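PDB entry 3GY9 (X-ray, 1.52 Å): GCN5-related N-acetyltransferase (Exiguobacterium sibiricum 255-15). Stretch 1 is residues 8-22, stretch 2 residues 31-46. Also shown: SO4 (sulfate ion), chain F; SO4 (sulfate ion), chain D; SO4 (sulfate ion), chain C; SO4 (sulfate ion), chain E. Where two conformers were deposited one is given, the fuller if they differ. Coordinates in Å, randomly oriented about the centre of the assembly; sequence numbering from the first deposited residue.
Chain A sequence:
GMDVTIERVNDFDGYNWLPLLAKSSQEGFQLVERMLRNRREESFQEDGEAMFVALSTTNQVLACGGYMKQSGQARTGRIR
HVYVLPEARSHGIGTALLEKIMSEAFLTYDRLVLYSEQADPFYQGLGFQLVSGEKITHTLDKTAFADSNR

Stretch 1, residues 8-22: RVNDFDGYNWLPLLA
Stretch 2 31-46: LVERMLRNRREESFQE

Stretch 1 runs as loop through a turn, with Gly14 N bonded to Asp11 O, into a helix that includes residues 18-22; stretch 2 begins as helix 31-37, loosens at Asn38 and ends in loop. The helix axes approach to 9.2 Å with 132° between their N-to-C directions, so they run roughly against each other. CA atoms pair Leu21 with Val32 (6.0 Å), Phe12 with Leu36 (8.0 Å) and Asn10 with Gln45 (6.8 Å).

Phe12 (chi1 -81°, chi2 -82°) is the main bump, its flat ring entering a hollow in stretch 2. Selenomethionine Met35 (chi1 t, chi2 -94°, chi3 m) brings SE obliquely to 3.2 Å from Phe12 CE1, while Leu36 CD2 lies 3.7 Å from Phe12 CD1. Arg39 CB covers one face, and Ser43 O meets the ring edge, 3.3 Å from Phe12 CE2, where the ring hydrogens carry slight positive charge.

Leu36 (m, t) in turn fills the space beside Trp17 (m, chi2 101°). Leu36 CD2 sits over the face of the five-membered ring of Trp17, 3.7 Å from the centroid, a CH-pi contact; Leu36 CD1 reaches 3.6 Å from Trp17 CB and 3.9 Å from Leu21 CD2. Trp17 NE1 donates to Phe12 O at 2.8 Å, satisfying the indole's polar group within this apolar cluster. Between the helices, compact Val32 (t) places CG1 4.0 Å from Leu21 CD2 and 4.2 Å from Leu20 CD2.

Polar arms flank the core. Arg39 (p, t, t, chi4 -79°) lays CD 3.6 Å from Phe12 CB and extends NH2 to Asp13 OD1, a 2.9 Å salt bridge; water 2 joins Arg39 NE to Asp13 OD2. Gln45 (m, m, chi3 -60°) donates from NE2 to Val9 O at 2.8 Å, almost linearly, while its OE1 weakly accepts from Asn10 ND2 at 3.4 Å: an amide can do both.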

# COMPACT_ATOMS: atom_id res chain seq x y z
N ARG A 8 6.21 -2.82 -9.85
CA ARG A 8 7.04 -3.15 -8.69
C ARG A 8 8.29 -2.29 -8.66
O ARG A 8 8.97 -2.13 -9.68
CB ARG A 8 7.46 -4.61 -8.79
CG ARG A 8 8.22 -5.19 -7.62
CD ARG A 8 8.59 -6.65 -7.93
NE ARG A 8 7.42 -7.34 -8.42
CZ ARG A 8 6.46 -7.84 -7.64
NH1 ARG A 8 6.61 -7.91 -6.31
NH2 ARG A 8 5.38 -8.35 -8.20
N VAL A 9 8.61 -1.76 -7.49
CA VAL A 9 9.80 -0.96 -7.30
C VAL A 9 10.94 -1.91 -7.01
O VAL A 9 10.98 -2.52 -5.94
CB VAL A 9 9.63 0.04 -6.15
CG1 VAL A 9 10.91 0.79 -5.87
CG2 VAL A 9 8.51 0.99 -6.46
N ASN A 10 11.85 -2.04 -7.97
CA ASN A 10 13.10 -2.75 -7.76
C ASN A 10 14.28 -1.80 -7.64
O ASN A 10 15.35 -2.20 -7.19
CB ASN A 10 13.36 -3.73 -8.91
CG ASN A 10 12.30 -4.80 -9.01
OD1 ASN A 10 11.72 -5.00 -10.07
ND2 ASN A 10 12.03 -5.48 -7.90
N ASP A 11 14.09 -0.53 -8.02
CA ASP A 11 15.15 0.48 -7.99
C ASP A 11 14.52 1.80 -7.55
O ASP A 11 13.98 2.55 -8.35
CB ASP A 11 15.79 0.62 -9.38
CG ASP A 11 16.80 1.78 -9.47
OD1 ASP A 11 17.19 2.35 -8.43
OD2 ASP A 11 17.21 2.10 -10.61
N PHE A 12 14.59 2.07 -6.25
CA PHE A 12 13.98 3.30 -5.73
C PHE A 12 14.57 4.54 -6.37
O PHE A 12 13.92 5.58 -6.46
CB PHE A 12 14.16 3.38 -4.21
CG PHE A 12 13.16 2.58 -3.44
CD1 PHE A 12 11.90 3.08 -3.19
CD2 PHE A 12 13.49 1.32 -2.96
CE1 PHE A 12 10.96 2.32 -2.50
CE2 PHE A 12 12.56 0.59 -2.24
CZ PHE A 12 11.31 1.08 -2.03
N ASP A 13 15.82 4.46 -6.78
CA ASP A 13 16.52 5.63 -7.27
C ASP A 13 16.19 5.98 -8.74
O ASP A 13 16.75 6.92 -9.30
CB ASP A 13 18.02 5.47 -7.03
CG ASP A 13 18.35 5.26 -5.56
OD1 ASP A 13 17.94 6.11 -4.75
OD2 ASP A 13 18.97 4.22 -5.20
N GLY A 14 15.27 5.24 -9.34
CA GLY A 14 14.91 5.45 -10.73
C GLY A 14 13.61 6.22 -10.93
O GLY A 14 13.11 6.27 -12.05
N TYR A 15 13.06 6.80 -9.87
CA TYR A 15 11.79 7.55 -9.94
C TYR A 15 11.98 8.91 -9.36
O TYR A 15 12.78 9.09 -8.43
CB TYR A 15 10.70 6.86 -9.12
CG TYR A 15 10.43 5.44 -9.52
CD1 TYR A 15 9.54 5.13 -10.55
CD2 TYR A 15 11.09 4.39 -8.88
CE1 TYR A 15 9.31 3.80 -10.91
CE2 TYR A 15 10.87 3.08 -9.24
CZ TYR A 15 9.98 2.79 -10.24
OH TYR A 15 9.79 1.48 -10.57
N ASN A 16 11.21 9.88 -9.85
CA ASN A 16 11.17 11.18 -9.17
C ASN A 16 10.12 11.15 -8.09
O ASN A 16 8.92 11.23 -8.37
CB ASN A 16 10.86 12.30 -10.16
CG ASN A 16 10.90 13.68 -9.51
OD1 ASN A 16 11.23 13.79 -8.31
ND2 ASN A 16 10.59 14.74 -10.28
N TRP A 17 10.57 11.05 -6.85
CA TRP A 17 9.68 10.97 -5.69
C TRP A 17 9.32 12.33 -5.11
O TRP A 17 8.50 12.40 -4.18
CB TRP A 17 10.35 10.18 -4.56
CG TRP A 17 10.60 8.76 -4.88
CD1 TRP A 17 11.79 8.21 -5.26
CD2 TRP A 17 9.64 7.70 -4.87
NE1 TRP A 17 11.63 6.86 -5.47
CE2 TRP A 17 10.32 6.52 -5.25
CE3 TRP A 17 8.28 7.62 -4.58
CZ2 TRP A 17 9.68 5.29 -5.33
CZ3 TRP A 17 7.65 6.38 -4.66
CH2 TRP A 17 8.35 5.24 -5.04
N LEU A 18 9.94 13.40 -5.58
CA LEU A 18 9.74 14.71 -4.95
C LEU A 18 8.28 15.16 -4.91
O LEU A 18 7.84 15.68 -3.89
CB LEU A 18 10.63 15.78 -5.55
CG LEU A 18 12.07 15.66 -5.09
CD1 LEU A 18 12.88 16.76 -5.76
CD2 LEU A 18 12.19 15.75 -3.55
N PRO A 19 7.54 15.02 -6.03
CA PRO A 19 6.13 15.43 -5.93
C PRO A 19 5.33 14.70 -4.85
O PRO A 19 4.60 15.33 -4.08
CB PRO A 19 5.58 15.13 -7.32
CG PRO A 19 6.78 15.19 -8.22
CD PRO A 19 7.93 14.68 -7.41
N LEU A 20 5.52 13.39 -4.76
CA LEU A 20 4.84 12.57 -3.75
C LEU A 20 5.26 12.97 -2.33
O LEU A 20 4.43 13.07 -1.42
CB LEU A 20 5.12 11.08 -4.01
CG LEU A 20 3.99 10.10 -3.74
CD1 LEU A 20 2.79 10.36 -4.61
CD2 LEU A 20 4.50 8.69 -3.96
N LEU A 21 6.55 13.23 -2.16
CA LEU A 21 7.08 13.69 -0.87
C LEU A 21 6.49 15.04 -0.48
O LEU A 21 6.11 15.26 0.68
CB LEU A 21 8.60 13.81 -0.92
CG LEU A 21 9.36 12.50 -0.82
CD1 LEU A 21 10.82 12.64 -1.26
CD2 LEU A 21 9.30 12.00 0.62
N ALA A 22 6.42 15.94 -1.44
CA ALA A 22 5.94 17.30 -1.18
C ALA A 22 4.47 17.33 -0.81
O ALA A 22 4.08 17.97 0.16
CB ALA A 22 6.19 18.20 -2.39
N LEU A 31 4.16 9.16 5.83
CA LEU A 31 4.35 7.78 5.36
C LEU A 31 5.21 7.62 4.11
O LEU A 31 5.87 6.58 3.97
CB LEU A 31 3.02 7.05 5.21
CG LEU A 31 2.21 7.29 3.93
CD1 LEU A 31 0.95 6.45 4.03
CD2 LEU A 31 1.82 8.71 3.77
N VAL A 32 5.22 8.59 3.19
CA VAL A 32 6.08 8.48 2.01
C VAL A 32 7.53 8.79 2.41
O VAL A 32 8.47 8.08 2.02
CB VAL A 32 5.63 9.41 0.87
CG1 VAL A 32 6.55 9.27 -0.34
CG2 VAL A 32 4.20 9.10 0.47
N GLU A 33 7.70 9.84 3.21
CA GLU A 33 9.02 10.19 3.72
C GLU A 33 9.63 9.03 4.50
O GLU A 33 10.81 8.72 4.32
CB GLU A 33 8.90 11.39 4.64
CG GLU A 33 10.21 11.99 5.06
CD GLU A 33 10.03 13.43 5.49
OE1 GLU A 33 9.25 13.66 6.44
OE2 GLU A 33 10.64 14.33 4.86
N ARG A 34 8.85 8.38 5.37
CA ARG A 34 9.35 7.28 6.17
C ARG A 34 9.80 6.13 5.28
O ARG A 34 10.89 5.56 5.46
CB ARG A 34 8.27 6.79 7.15
CG ARG A 34 8.05 7.69 8.33
CD ARG A 34 7.32 6.95 9.48
NE ARG A 34 5.86 7.07 9.44
CZ ARG A 34 5.00 6.28 8.77
NH1 ARG A 34 5.42 5.27 8.01
NH2 ARG A 34 3.70 6.52 8.86
N MSE A 35 8.97 5.80 4.30
CA MSE A 35 9.25 4.71 3.37
C MSE A 35 10.60 4.95 2.68
O MSE A 35 11.45 4.06 2.60
CB MSE A 35 8.14 4.60 2.32
CG MSE A 35 8.16 3.33 1.50
SE MSE A 35 9.12 3.53 -0.16
CE MSE A 35 7.75 4.42 -1.15
N LEU A 36 10.77 6.15 2.17
CA LEU A 36 11.96 6.41 1.35
C LEU A 36 13.19 6.62 2.18
O LEU A 36 14.30 6.10 1.83
CB LEU A 36 11.72 7.61 0.45
CG LEU A 36 10.64 7.35 -0.60
CD1 LEU A 36 10.23 8.67 -1.25
CD2 LEU A 36 11.08 6.38 -1.68
N ARG A 37 13.05 7.29 3.32
CA ARG A 37 14.20 7.46 4.22
C ARG A 37 14.70 6.14 4.77
O ARG A 37 15.90 5.97 4.90
CB ARG A 37 13.90 8.44 5.35
CG ARG A 37 13.75 9.87 4.87
CD ARG A 37 13.43 10.81 6.04
NE ARG A 37 13.46 12.20 5.60
CZ ARG A 37 13.17 13.25 6.36
NH1 ARG A 37 12.81 13.08 7.62
NH2 ARG A 37 13.22 14.47 5.84
N ASN A 38 13.80 5.20 5.05
CA ASN A 38 14.17 3.93 5.70
C ASN A 38 14.42 2.79 4.69
O ASN A 38 14.55 1.64 5.10
CB ASN A 38 13.08 3.54 6.70
CG ASN A 38 12.98 4.53 7.86
OD1 ASN A 38 13.98 5.12 8.25
ND2 ASN A 38 11.78 4.70 8.40
N ARG A 39 14.53 3.12 3.40
CA ARG A 39 14.62 2.08 2.38
C ARG A 39 15.86 1.19 2.40
O ARG A 39 15.85 0.13 1.77
CB ARG A 39 14.41 2.67 0.98
CG ARG A 39 15.57 3.46 0.47
CD ARG A 39 15.13 4.20 -0.80
NE ARG A 39 16.24 4.82 -1.50
CZ ARG A 39 16.81 5.97 -1.14
NH1 ARG A 39 16.39 6.65 -0.08
NH2 ARG A 39 17.80 6.46 -1.87
N ARG A 40 16.91 1.56 3.14
CA ARG A 40 18.05 0.63 3.30
C ARG A 40 17.73 -0.52 4.23
O ARG A 40 18.15 -1.66 3.99
CB ARG A 40 19.30 1.36 3.78
CG ARG A 40 19.85 2.31 2.74
CD ARG A 40 20.98 3.15 3.28
NE ARG A 40 20.55 3.91 4.45
CZ ARG A 40 21.31 4.17 5.51
NH1 ARG A 40 22.56 3.76 5.57
NH2 ARG A 40 20.81 4.87 6.52
N GLU A 41 16.98 -0.23 5.29
CA GLU A 41 16.59 -1.22 6.28
C GLU A 41 15.35 -2.00 5.85
O GLU A 41 15.27 -3.22 6.05
CB GLU A 41 16.33 -0.54 7.62
CG GLU A 41 17.51 0.23 8.16
N GLU A 42 14.34 -1.28 5.35
CA GLU A 42 13.10 -1.89 4.89
C GLU A 42 13.02 -1.57 3.42
O GLU A 42 12.50 -0.54 3.02
CB GLU A 42 11.90 -1.38 5.69
CG GLU A 42 11.96 -1.84 7.14
CD GLU A 42 10.78 -1.43 8.00
OE1 GLU A 42 10.10 -0.43 7.69
OE2 GLU A 42 10.56 -2.09 9.04
N SER A 43 13.60 -2.47 2.63
CA SER A 43 13.82 -2.25 1.21
C SER A 43 12.65 -2.72 0.34
O SER A 43 12.61 -2.39 -0.84
CB SER A 43 15.07 -3.02 0.77
OG SER A 43 14.85 -4.42 0.76
N PHE A 44 11.76 -3.53 0.92
CA PHE A 44 10.67 -4.15 0.15
C PHE A 44 11.19 -4.99 -1.04
O PHE A 44 10.45 -5.18 -2.02
CB PHE A 44 9.67 -3.06 -0.30
CG PHE A 44 8.97 -2.40 0.85
CD1 PHE A 44 7.81 -2.93 1.39
CD2 PHE A 44 9.52 -1.27 1.45
CE1 PHE A 44 7.19 -2.34 2.48
CE2 PHE A 44 8.90 -0.70 2.55
CZ PHE A 44 7.75 -1.23 3.06
N GLN A 45 12.41 -5.50 -0.94
CA GLN A 45 13.02 -6.30 -2.00
C GLN A 45 13.08 -7.79 -1.64
O GLN A 45 13.41 -8.60 -2.50
CB GLN A 45 14.44 -5.83 -2.31
CG GLN A 45 14.54 -4.38 -2.79
CD GLN A 45 13.63 -4.08 -3.96
OE1 GLN A 45 13.74 -4.69 -5.03
NE2 GLN A 45 12.71 -3.14 -3.77
N GLU A 46 12.86 -8.14 -0.38
CA GLU A 46 13.07 -9.52 0.04
C GLU A 46 11.81 -10.34 -0.20
O GLU A 46 10.74 -9.81 -0.56
CB GLU A 46 13.46 -9.55 1.52
CG GLU A 46 14.71 -8.74 1.85
CD GLU A 46 15.96 -9.23 1.14
OE1 GLU A 46 16.04 -10.43 0.82
OE2 GLU A 46 16.88 -8.41 0.90
S SO4 F . 8.93 3.19 9.20
O1 SO4 F . 7.61 3.80 9.09
O2 SO4 F . 9.57 3.27 7.89
O3 SO4 F . 8.78 1.82 9.71
O4 SO4 F . 9.75 3.95 10.14
S SO4 D . 1.75 9.38 8.64
O1 SO4 D . 1.57 10.68 9.29
O2 SO4 D . 1.41 9.45 7.23
O3 SO4 D . 0.93 8.38 9.31
O4 SO4 D . 3.16 9.02 8.78
S SO4 C . 8.71 13.58 -13.39
O1 SO4 C . 8.11 14.44 -14.40
O2 SO4 C . 8.75 12.21 -13.89
O3 SO4 C . 7.91 13.62 -12.18
O4 SO4 C . 10.07 14.02 -13.10
S SO4 E . 2.35 2.32 7.46
O1 SO4 E . 1.94 3.04 6.25
O2 SO4 E . 3.57 2.90 8.01
O3 SO4 E . 2.56 0.92 7.16
O4 SO4 E . 1.28 2.40 8.46
O HOH W 1 9.38 -4.23 -4.34
O HOH W 2 18.15 3.34 -2.78